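Local coordinates for protein glucosamine kinase (Streptacidiphilus jiangxiensis, PDB 6HWJ) that catalyses the ATP-dependent phosphorylation of D-glucosamine to D-glucosamine 6-phosphate with the help of magnesium, and acts more weakly on glucose, at residues A[109-113]-A[124-129]; A[41-46]-A[77-83]; A[253-257]-A[279-283]; A[377-381]-A[392-398]. One frame throughout, in Å; residues are numbered along the deposited sequence.

Contact 1: A[109-113]-A[124-129]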
# COMPACT_ATOMS: atom_id res chain seq x y z
N VAL A 109 -13.41 -7.78 21.57
CA VAL A 109 -12.95 -9.17 21.57
C VAL A 109 -11.64 -9.29 22.34
O VAL A 109 -10.90 -8.31 22.54
CB VAL A 109 -12.81 -9.71 20.13
CG1 VAL A 109 -14.17 -9.72 19.43
CG2 VAL A 109 -11.79 -8.89 19.34
N THR A 110 -11.34 -10.53 22.75
CA THR A 110 -10.24 -10.80 23.67
C THR A 110 -9.41 -11.96 23.15
O THR A 110 -9.85 -12.74 22.32
CB THR A 110 -10.76 -11.15 25.08
OG1 THR A 110 -11.69 -12.23 24.99
CG2 THR A 110 -11.45 -9.96 25.72
N GLY A 111 -8.20 -12.07 23.67
CA GLY A 111 -7.27 -13.11 23.26
C GLY A 111 -6.34 -12.60 22.17
O GLY A 111 -6.80 -12.10 21.14
N GLU A 112 -5.04 -12.72 22.39
CA GLU A 112 -4.07 -12.15 21.47
C GLU A 112 -3.15 -13.23 20.92
O GLU A 112 -2.77 -14.16 21.64
CB GLU A 112 -3.22 -11.07 22.17
CG GLU A 112 -4.00 -9.85 22.58
CD GLU A 112 -3.14 -8.81 23.28
OE1 GLU A 112 -1.96 -9.11 23.57
OE2 GLU A 112 -3.66 -7.71 23.54
N ARG A 113 -2.78 -13.08 19.66
CA ARG A 113 -1.83 -13.98 19.01
C ARG A 113 -1.00 -13.17 18.03
O ARG A 113 -1.55 -12.51 17.15
CB ARG A 113 -2.57 -15.12 18.31
CG ARG A 113 -1.68 -16.05 17.52
CD ARG A 113 -2.44 -17.30 17.06
NE ARG A 113 -3.52 -17.02 16.13
CZ ARG A 113 -3.37 -16.90 14.81
NH1 ARG A 113 -4.42 -16.67 14.03
NH2 ARG A 113 -2.17 -17.01 14.26
N VAL A 124 -0.90 -7.97 15.63
CA VAL A 124 -1.43 -8.83 16.69
C VAL A 124 -2.87 -9.19 16.33
O VAL A 124 -3.71 -8.29 16.14
CB VAL A 124 -1.38 -8.13 18.05
CG1 VAL A 124 -1.91 -9.07 19.15
CG2 VAL A 124 0.05 -7.70 18.37
N ILE A 125 -3.15 -10.48 16.26
CA ILE A 125 -4.51 -10.96 16.02
C ILE A 125 -5.26 -10.99 17.35
O ILE A 125 -4.77 -11.54 18.34
CB ILE A 125 -4.50 -12.35 15.36
CG1 ILE A 125 -3.73 -12.31 14.05
CG2 ILE A 125 -5.92 -12.82 15.13
CD1 ILE A 125 -3.51 -13.67 13.42
N VAL A 126 -6.43 -10.37 17.39
CA VAL A 126 -7.24 -10.32 18.60
C VAL A 126 -8.57 -11.00 18.35
O VAL A 126 -9.20 -10.80 17.30
CB VAL A 126 -7.44 -8.86 19.08
CG1 VAL A 126 -8.03 -8.84 20.49
CG2 VAL A 126 -6.12 -8.13 19.08
N GLY A 127 -8.98 -11.84 19.31
CA GLY A 127 -10.22 -12.59 19.17
C GLY A 127 -10.29 -13.50 17.97
O GLY A 127 -11.39 -13.93 17.59
N GLU A 128 -9.15 -13.81 17.36
CA GLU A 128 -9.10 -14.56 16.10
C GLU A 128 -10.04 -13.98 15.05
O GLU A 128 -10.48 -14.68 14.14
CB GLU A 128 -9.42 -16.05 16.34
CG GLU A 128 -8.38 -16.72 17.25
CD GLU A 128 -6.97 -16.61 16.71
OE1 GLU A 128 -6.80 -16.71 15.47
OE2 GLU A 128 -6.03 -16.43 17.51
N CYS A 129 -10.33 -12.68 15.15
CA CYS A 129 -11.19 -12.04 14.16
C CYS A 129 -10.82 -10.61 13.85
O CYS A 129 -11.46 -10.02 12.99
CB CYS A 129 -12.66 -12.12 14.63
SG CYS A 129 -13.00 -11.28 16.19
O HOH W 1 -6.44 -13.99 18.52
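Arg113 meets Glu128 side-on, with its NE and NH1 each taking one carboxylate oxygen. Arg113 NE donates to Glu128 OE2 at 2.9 Å, and Arg113 NH1 donates to Glu128 OE1 at 2.8 Å. Both oxygens use their syn lone pairs. The guanidinium and carboxylate planes lie 18° apart, although the side chains as a whole cross at about a right angle. The arginine chain bends at chi3 (64°), which turns the guanidinium over Ile125. The CD1 methyl of Ile125 then lies against one face of that group, 3.2 Å from Arg113 NH1. NH1 also makes a weak hydrogen bond to the hydroxyl of Tyr187, a residue inferred to bind ATP.

Beneath these side chains runs an antiparallel beta hairpin of strands 112-115 and 123-126. Arg113 and Ile125 form a hydrogen-bonded pair, with Ile125 N to Arg113 O at 2.7 Å. Glu112 and Val126 form the next, non-hydrogen-bonded pair. Gly127 N donates to Gly111 O at 2.9 Å as the strands end. Beyond it, Val109 CG2 packs on Val126 CG1 at 3.9 Å, while Val109 CG1 touches Cys129 SG.

Glu112 leaves from the other face of the hairpin, and its carboxylate accepts from the backbone N of Glu81. The paired charges of Arg113 and Glu128 probably offset each other. Their two bonds fix the guanidinium's rotation, with NH1 near the Tyr187 hydroxyl.

Contact 2: A[41-46]-A[77-83]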
# COMPACT_ATOMS: atom_id res chain seq x y z
N LEU A 41 -5.00 3.25 28.37
CA LEU A 41 -6.01 2.27 28.00
C LEU A 41 -6.57 1.52 29.20
O LEU A 41 -7.39 0.62 29.01
CB LEU A 41 -5.43 1.26 27.00
CG LEU A 41 -4.98 1.82 25.65
CD1 LEU A 41 -4.23 0.76 24.85
CD2 LEU A 41 -6.15 2.34 24.86
N GLY A 42 -6.15 1.85 30.40
CA GLY A 42 -6.66 1.22 31.62
C GLY A 42 -5.88 -0.01 31.99
O GLY A 42 -5.24 -0.68 31.16
N GLU A 43 -5.92 -0.32 33.30
CA GLU A 43 -5.40 -1.58 33.84
C GLU A 43 -3.92 -1.79 33.52
O GLU A 43 -3.46 -2.92 33.32
CB GLU A 43 -6.22 -2.78 33.33
CG GLU A 43 -7.72 -2.66 33.58
CD GLU A 43 -8.47 -3.97 33.31
OE1 GLU A 43 -8.95 -4.57 34.28
OE2 GLU A 43 -8.55 -4.40 32.16
N GLY A 44 -3.16 -0.70 33.49
CA GLY A 44 -1.74 -0.75 33.23
C GLY A 44 -1.33 -0.76 31.78
O GLY A 44 -0.14 -0.98 31.49
N HIS A 45 -2.26 -0.56 30.86
CA HIS A 45 -1.97 -0.55 29.43
C HIS A 45 -2.01 0.86 28.87
O HIS A 45 -2.79 1.71 29.34
CB HIS A 45 -2.98 -1.45 28.67
CG HIS A 45 -2.89 -2.89 29.04
ND1 HIS A 45 -2.03 -3.78 28.42
CD2 HIS A 45 -3.53 -3.60 30.00
CE1 HIS A 45 -2.16 -4.97 28.97
NE2 HIS A 45 -3.06 -4.89 29.93
N ALA A 46 -1.18 1.11 27.87
CA ALA A 46 -1.16 2.43 27.26
C ALA A 46 -0.51 2.39 25.88
O ALA A 46 0.14 1.42 25.51
CB ALA A 46 -0.43 3.44 28.15
N ASP A 77 -0.02 -9.95 26.32
CA ASP A 77 -0.04 -9.03 27.45
C ASP A 77 -1.40 -8.37 27.58
O ASP A 77 -1.78 -7.95 28.69
CB ASP A 77 1.05 -7.97 27.30
CG ASP A 77 2.43 -8.48 27.67
OD1 ASP A 77 2.55 -9.47 28.45
OD2 ASP A 77 3.42 -7.89 27.20
N GLY A 78 -2.15 -8.26 26.48
CA GLY A 78 -3.48 -7.69 26.49
C GLY A 78 -3.57 -6.22 26.07
O GLY A 78 -4.66 -5.63 26.18
N THR A 79 -2.50 -5.63 25.59
CA THR A 79 -2.55 -4.21 25.22
C THR A 79 -3.31 -3.99 23.92
O THR A 79 -4.06 -3.02 23.79
CB THR A 79 -1.13 -3.64 25.12
OG1 THR A 79 -0.44 -3.83 26.35
CG2 THR A 79 -1.20 -2.16 24.80
N ALA A 80 -3.12 -4.88 22.94
CA ALA A 80 -3.91 -4.83 21.71
C ALA A 80 -5.37 -5.07 22.02
O ALA A 80 -6.25 -4.40 21.47
CB ALA A 80 -3.39 -5.88 20.72
N GLU A 81 -5.65 -6.03 22.90
CA GLU A 81 -6.99 -6.25 23.42
C GLU A 81 -7.58 -4.99 24.02
O GLU A 81 -8.75 -4.67 23.78
CB GLU A 81 -6.91 -7.37 24.47
CG GLU A 81 -8.15 -7.81 25.09
CD GLU A 81 -7.89 -8.98 26.04
OE1 GLU A 81 -8.28 -8.87 27.22
OE2 GLU A 81 -7.27 -9.97 25.60
N HIS A 82 -6.78 -4.25 24.81
CA HIS A 82 -7.30 -3.04 25.44
C HIS A 82 -7.49 -1.91 24.43
O HIS A 82 -8.38 -1.07 24.61
CB HIS A 82 -6.37 -2.60 26.57
CG HIS A 82 -6.55 -3.39 27.83
ND1 HIS A 82 -6.23 -4.73 27.92
CD2 HIS A 82 -7.09 -3.05 29.03
CE1 HIS A 82 -6.54 -5.17 29.13
NE2 HIS A 82 -7.08 -4.18 29.81
N LEU A 83 -6.69 -1.87 23.38
CA LEU A 83 -6.96 -0.90 22.32
C LEU A 83 -8.29 -1.20 21.65
O LEU A 83 -9.10 -0.29 21.41
CB LEU A 83 -5.82 -0.90 21.30
CG LEU A 83 -6.07 0.04 20.10
CD1 LEU A 83 -5.99 1.48 20.53
CD2 LEU A 83 -5.07 -0.24 18.99
O HOH W 2 -9.24 -0.03 27.11
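The His45 ring overlaps the His82 ring in a face-to-face stack, with centroids 4.0 Å apart and planes at 22°. His45 CD2 sits over the centre of the His82 ring. Each ring is also held at its edge. His45 ND1 and Thr79 OG1 share a hydrogen bond of 2.6 Å, in which either could be the donor. His82 NE2 donates to Glu43 OE2 at 2.8 Å, meeting it on the anti side. At its other nitrogen, His82 ND1 donates to Gly78 O, the carbonyl of the helix N-cap residue. That oxygen also accepts from His82 N, on the opposite face of its plane. Three hydrogen bonds and the stack thus set the positions of both rings.

Leu41 packs beside the stack, its CB 4.0 Å from His82 CB and its CD1 4.2 Å from Leu83 CB. Water 2 links Leu41 O to His82 O.

The 41-46 side is a hairpin with a type I' turn from Gly42 to His45 and a classic beta bulge at Leu41 and Gly42. It covers the first turn of helix 79-88. Strand 57-65 adds Val63 against His45, and Ala80 and Leu83 carry the helix onto Val132 of strand 130-134.

Contact 3: A[253-257]-A[279-283]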
# COMPACT_ATOMS: atom_id res chain seq x y z
N MET A 253 10.80 10.42 -14.50
CA MET A 253 10.60 9.27 -15.38
C MET A 253 11.75 9.12 -16.36
O MET A 253 12.18 7.99 -16.63
CB MET A 253 9.26 9.42 -16.10
CG MET A 253 8.07 9.37 -15.13
SD MET A 253 6.57 10.18 -15.71
CE MET A 253 5.93 8.96 -16.85
N ARG A 254 12.30 10.24 -16.86
CA ARG A 254 13.45 10.15 -17.76
C ARG A 254 14.69 9.66 -17.02
O ARG A 254 15.47 8.87 -17.57
CB ARG A 254 13.71 11.50 -18.42
CG ARG A 254 12.97 11.68 -19.75
CD ARG A 254 13.25 13.06 -20.41
NE ARG A 254 12.28 14.06 -19.96
CZ ARG A 254 12.56 15.06 -19.12
NH1 ARG A 254 13.78 15.22 -18.63
NH2 ARG A 254 11.60 15.90 -18.78
N GLU A 255 14.89 10.10 -15.77
CA GLU A 255 16.02 9.61 -15.00
C GLU A 255 15.93 8.10 -14.78
O GLU A 255 16.93 7.38 -14.92
CB GLU A 255 16.11 10.34 -13.66
CG GLU A 255 16.55 11.80 -13.80
CD GLU A 255 16.71 12.49 -12.47
OE1 GLU A 255 16.42 11.86 -11.43
OE2 GLU A 255 17.13 13.67 -12.46
N GLU A 256 14.75 7.60 -14.42
CA GLU A 256 14.59 6.16 -14.25
C GLU A 256 14.83 5.43 -15.56
O GLU A 256 15.47 4.36 -15.59
CB GLU A 256 13.20 5.86 -13.70
CG GLU A 256 12.95 6.41 -12.31
CD GLU A 256 11.50 6.26 -11.86
OE1 GLU A 256 10.64 6.02 -12.73
OE2 GLU A 256 11.23 6.38 -10.65
N LEU A 257 14.32 5.97 -16.66
CA LEU A 257 14.58 5.39 -17.97
C LEU A 257 16.08 5.34 -18.25
O LEU A 257 16.62 4.30 -18.67
CB LEU A 257 13.85 6.20 -19.05
CG LEU A 257 14.07 5.78 -20.49
CD1 LEU A 257 13.67 4.33 -20.72
CD2 LEU A 257 13.30 6.70 -21.42
N ILE A 279 9.95 6.00 -25.83
CA ILE A 279 9.43 6.19 -24.48
C ILE A 279 9.61 7.64 -24.06
O ILE A 279 8.68 8.28 -23.56
CB ILE A 279 10.11 5.22 -23.49
CG1 ILE A 279 9.79 3.77 -23.88
CG2 ILE A 279 9.68 5.53 -22.09
CD1 ILE A 279 10.61 2.74 -23.13
N ALA A 280 10.82 8.17 -24.24
CA ALA A 280 11.08 9.57 -23.92
C ALA A 280 10.16 10.50 -24.70
O ALA A 280 9.69 11.51 -24.16
CB ALA A 280 12.55 9.90 -24.22
N ASP A 281 9.90 10.18 -25.97
CA ASP A 281 8.95 10.99 -26.74
C ASP A 281 7.60 11.07 -26.04
O ASP A 281 6.99 12.14 -25.97
CB ASP A 281 8.78 10.41 -28.15
CG ASP A 281 9.85 10.88 -29.11
OD1 ASP A 281 10.66 11.76 -28.75
OD2 ASP A 281 9.87 10.36 -30.25
N VAL A 282 7.13 9.94 -25.50
CA VAL A 282 5.83 9.93 -24.84
C VAL A 282 5.89 10.71 -23.53
O VAL A 282 4.94 11.43 -23.18
CB VAL A 282 5.36 8.49 -24.61
CG1 VAL A 282 4.21 8.47 -23.62
CG2 VAL A 282 4.94 7.86 -25.92
N TYR A 283 7.00 10.58 -22.79
CA TYR A 283 7.12 11.35 -21.55
C TYR A 283 7.05 12.85 -21.83
O TYR A 283 6.60 13.62 -20.98
CB TYR A 283 8.42 11.02 -20.83
CG TYR A 283 8.52 9.62 -20.30
CD1 TYR A 283 7.39 8.83 -20.15
CD2 TYR A 283 9.75 9.08 -19.92
CE1 TYR A 283 7.47 7.54 -19.65
CE2 TYR A 283 9.84 7.79 -19.42
CZ TYR A 283 8.70 7.02 -19.29
OH TYR A 283 8.78 5.74 -18.77
O HOH W 3 10.70 5.87 -17.02
O HOH W 4 10.93 13.33 -22.36
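Met253 lies over one face of the Tyr283 ring and touches it at two places. Its CB stands 3.9 Å from the ring centroid, 17° off the ring normal, in a CH-pi contact. Its chain then runs on across the ring, and the bend at chi3 (78°) brings the terminal methyl back down. Met253 CE ends 3.5 Å from Tyr283 CE1. The sulfur is held above the same face, with Met253 SD 4.9 Å from the centroid of the Tyr283 ring, so this is also a Met-aromatic contact. The opposite face of the ring carries the backbone O of Ile279. The ring is therefore sandwiched between Met253 and the backbone of helix 266-284.

The two segments belong to helices 243-263 and 266-284, which follow one another in the chain and form an antiparallel helical hairpin. The axes of the short segments are 10.5 Å apart, at 170°. Helix 398-416 packs on this pair, with Ala404 touching both Met253 and Tyr283.

Leu257 works one turn further along. Its CG is anti to the backbone N, which points CD2 at Ile279, Ala280 and Tyr283. Leu257 CD2 is 3.9 Å from Ile279 CG2 and also reaches Ala280 CB and Tyr283 CE2. Arg254 brings its CG to the edge of the tyrosine ring, and the two side chains slide past each other in opposite directions.

Direct hydrogen bonds between the segments are absent. Water 3 lies 2.6 Å from Tyr283 OH and donates to Met253 O. Water 4 donates to Ala280 O and accepts a weak bond from Arg254 NE.

Contact 4: A[377-381]-A[392-398]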
# COMPACT_ATOMS: atom_id res chain seq x y z
N LEU A 377 -10.50 -1.75 -17.77
CA LEU A 377 -10.79 -0.36 -18.10
C LEU A 377 -12.28 -0.13 -18.35
O LEU A 377 -12.84 0.88 -17.92
CB LEU A 377 -9.98 0.06 -19.32
CG LEU A 377 -8.49 0.25 -19.10
CD1 LEU A 377 -7.78 0.52 -20.42
CD2 LEU A 377 -8.22 1.38 -18.11
N ASP A 378 -12.94 -1.04 -19.09
CA ASP A 378 -14.37 -0.88 -19.35
C ASP A 378 -15.16 -0.89 -18.05
O ASP A 378 -16.02 -0.02 -17.82
CB ASP A 378 -14.86 -1.98 -20.29
CG ASP A 378 -14.34 -1.81 -21.70
OD1 ASP A 378 -13.68 -0.78 -21.99
OD2 ASP A 378 -14.59 -2.70 -22.54
N ALA A 379 -14.89 -1.85 -17.17
CA ALA A 379 -15.57 -1.90 -15.88
C ALA A 379 -15.25 -0.66 -15.05
O ALA A 379 -16.14 -0.08 -14.42
CB ALA A 379 -15.16 -3.17 -15.13
N TYR A 380 -13.99 -0.24 -15.04
CA TYR A 380 -13.60 0.95 -14.30
C TYR A 380 -14.34 2.19 -14.80
O TYR A 380 -14.91 2.94 -14.00
CB TYR A 380 -12.08 1.13 -14.39
CG TYR A 380 -11.53 2.35 -13.67
CD1 TYR A 380 -11.36 2.36 -12.30
CD2 TYR A 380 -11.15 3.48 -14.40
CE1 TYR A 380 -10.84 3.49 -11.64
CE2 TYR A 380 -10.63 4.61 -13.77
CZ TYR A 380 -10.48 4.61 -12.40
OH TYR A 380 -9.98 5.73 -11.80
N ARG A 381 -14.35 2.41 -16.11
CA ARG A 381 -15.05 3.56 -16.68
C ARG A 381 -16.55 3.48 -16.43
O ARG A 381 -17.18 4.47 -16.04
CB ARG A 381 -14.79 3.66 -18.19
CG ARG A 381 -13.42 4.21 -18.57
CD ARG A 381 -13.40 4.64 -20.03
NE ARG A 381 -12.14 5.25 -20.42
CZ ARG A 381 -11.15 4.60 -21.04
NH1 ARG A 381 -11.28 3.31 -21.35
NH2 ARG A 381 -10.04 5.24 -21.36
N LEU A 392 -12.44 12.11 -12.49
CA LEU A 392 -11.19 11.88 -11.78
C LEU A 392 -10.20 11.09 -12.61
O LEU A 392 -9.00 11.08 -12.28
CB LEU A 392 -11.48 11.17 -10.45
CG LEU A 392 -12.10 9.79 -10.46
CD1 LEU A 392 -11.05 8.71 -10.63
CD2 LEU A 392 -12.90 9.59 -9.17
N PHE A 393 -10.65 10.46 -13.69
CA PHE A 393 -9.80 9.62 -14.53
C PHE A 393 -9.43 10.40 -15.80
O PHE A 393 -10.29 10.70 -16.62
CB PHE A 393 -10.51 8.31 -14.86
CG PHE A 393 -9.71 7.39 -15.75
CD1 PHE A 393 -8.38 7.10 -15.47
CD2 PHE A 393 -10.29 6.80 -16.87
CE1 PHE A 393 -7.65 6.28 -16.28
CE2 PHE A 393 -9.55 5.96 -17.68
CZ PHE A 393 -8.23 5.70 -17.38
N ASP A 394 -8.15 10.75 -15.93
CA ASP A 394 -7.61 11.41 -17.14
C ASP A 394 -6.81 10.36 -17.90
O ASP A 394 -5.66 10.07 -17.56
CB ASP A 394 -6.75 12.60 -16.75
CG ASP A 394 -6.29 13.42 -17.97
OD1 ASP A 394 -6.45 12.95 -19.12
OD2 ASP A 394 -5.75 14.52 -17.75
N ASP A 395 -7.43 9.78 -18.94
CA ASP A 395 -6.81 8.66 -19.64
C ASP A 395 -5.72 9.09 -20.61
O ASP A 395 -5.05 8.23 -21.19
CB ASP A 395 -7.87 7.82 -20.37
CG ASP A 395 -8.71 8.64 -21.32
OD1 ASP A 395 -8.35 9.79 -21.62
OD2 ASP A 395 -9.75 8.11 -21.76
N ARG A 396 -5.49 10.39 -20.78
CA ARG A 396 -4.28 10.82 -21.47
C ARG A 396 -3.03 10.33 -20.75
O ARG A 396 -1.98 10.20 -21.38
CB ARG A 396 -4.25 12.34 -21.59
CG ARG A 396 -5.42 12.92 -22.39
CD ARG A 396 -5.43 14.43 -22.33
NE ARG A 396 -5.50 14.92 -20.95
CZ ARG A 396 -5.33 16.19 -20.60
NH1 ARG A 396 -5.08 17.11 -21.52
NH2 ARG A 396 -5.41 16.53 -19.32
N LEU A 397 -3.12 10.06 -19.45
CA LEU A 397 -1.98 9.61 -18.67
C LEU A 397 -1.69 8.13 -18.83
O LEU A 397 -0.66 7.67 -18.34
CB LEU A 397 -2.21 9.92 -17.20
CG LEU A 397 -2.16 11.39 -16.80
CD1 LEU A 397 -2.80 11.60 -15.45
CD2 LEU A 397 -0.72 11.86 -16.79
N LEU A 398 -2.58 7.37 -19.48
CA LEU A 398 -2.41 5.92 -19.50
C LEU A 398 -1.07 5.52 -20.10
O LEU A 398 -0.30 4.77 -19.49
CB LEU A 398 -3.55 5.26 -20.28
CG LEU A 398 -4.88 5.10 -19.54
CD1 LEU A 398 -5.88 4.34 -20.40
CD2 LEU A 398 -4.65 4.39 -18.22
O HOH W 5 -12.23 7.85 -19.58
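Asp395 OD2 accepts from Arg381 NH2 at 2.9 Å, in a salt bridge that uses the anti lone pair of the oxygen. The bond is somewhat bent, with 149° at the hydrogen, and the oxygen is tilted from the guanidinium plane. One nitrogen meets one oxygen here, with the guanidinium and carboxylate planes 67° apart. Water 5 accepts from Arg381 NE and gives only a weak bond to the same oxygen.

Under the ion pair, Tyr380 and Phe393 form a T-shaped stack. The tyrosine edge points at the phenylalanine face, with planes at 88° and centroids 5.1 Å apart. Tyr380 CE2 comes to 3.5 Å from Phe393 CG on one face of the ring, and the backbone N of Asp395 lies over the other. Arg381 is at the ring's edge. That edge lies against the face of the guanidinium, with Phe393 CE2 3.8 Å from Arg381 NH2. Leu377 CD1 touches Leu398 CD1 beside it.

Within the loop, Asp394 OD1 accepts from Arg396 N, closing an Asx turn, and from Arg396 NE. Arg396 NH2 completes a side-on grip at Asp394 OD2, which also bonds to Thr292 OG1.

The contact ties helix 362-386 to the loop leading into helix 398-416. Tyr380 is buried, and its hydroxyl is satisfied by a hydrogen bond to His230 ND1 of helix 212-234. Arg381 and Asp395 are partly exposed, and a single charged bond and a water join them.

How the contacts relate
Contacts 1 and 2 are neighbours, with centres about 13 Å apart. They touch where Gly111 N lies 3.0 Å from Glu81 OE2, a probable hydrogen bond to the first turn of helix 79-88. Contacts 3 and 4 lie on the opposite side of the chain's centre, about 21 Å from each other between centres and about 7 Å between nearest atoms. Contacts 1 and 3 are about 48 Å apart between centres. The first pair stands near residues that probably bind ATP: the Arg113 side chain is about 3 Å from that of Tyr187, and the Leu83 side chain about 8 Å from that of Lys133. In contact 3, the Tyr283 side chain is about 11 Å from that of Glu409, which binds D-glucosamine. Contact 4 lies away from the ATP, sugar and magnesium sites.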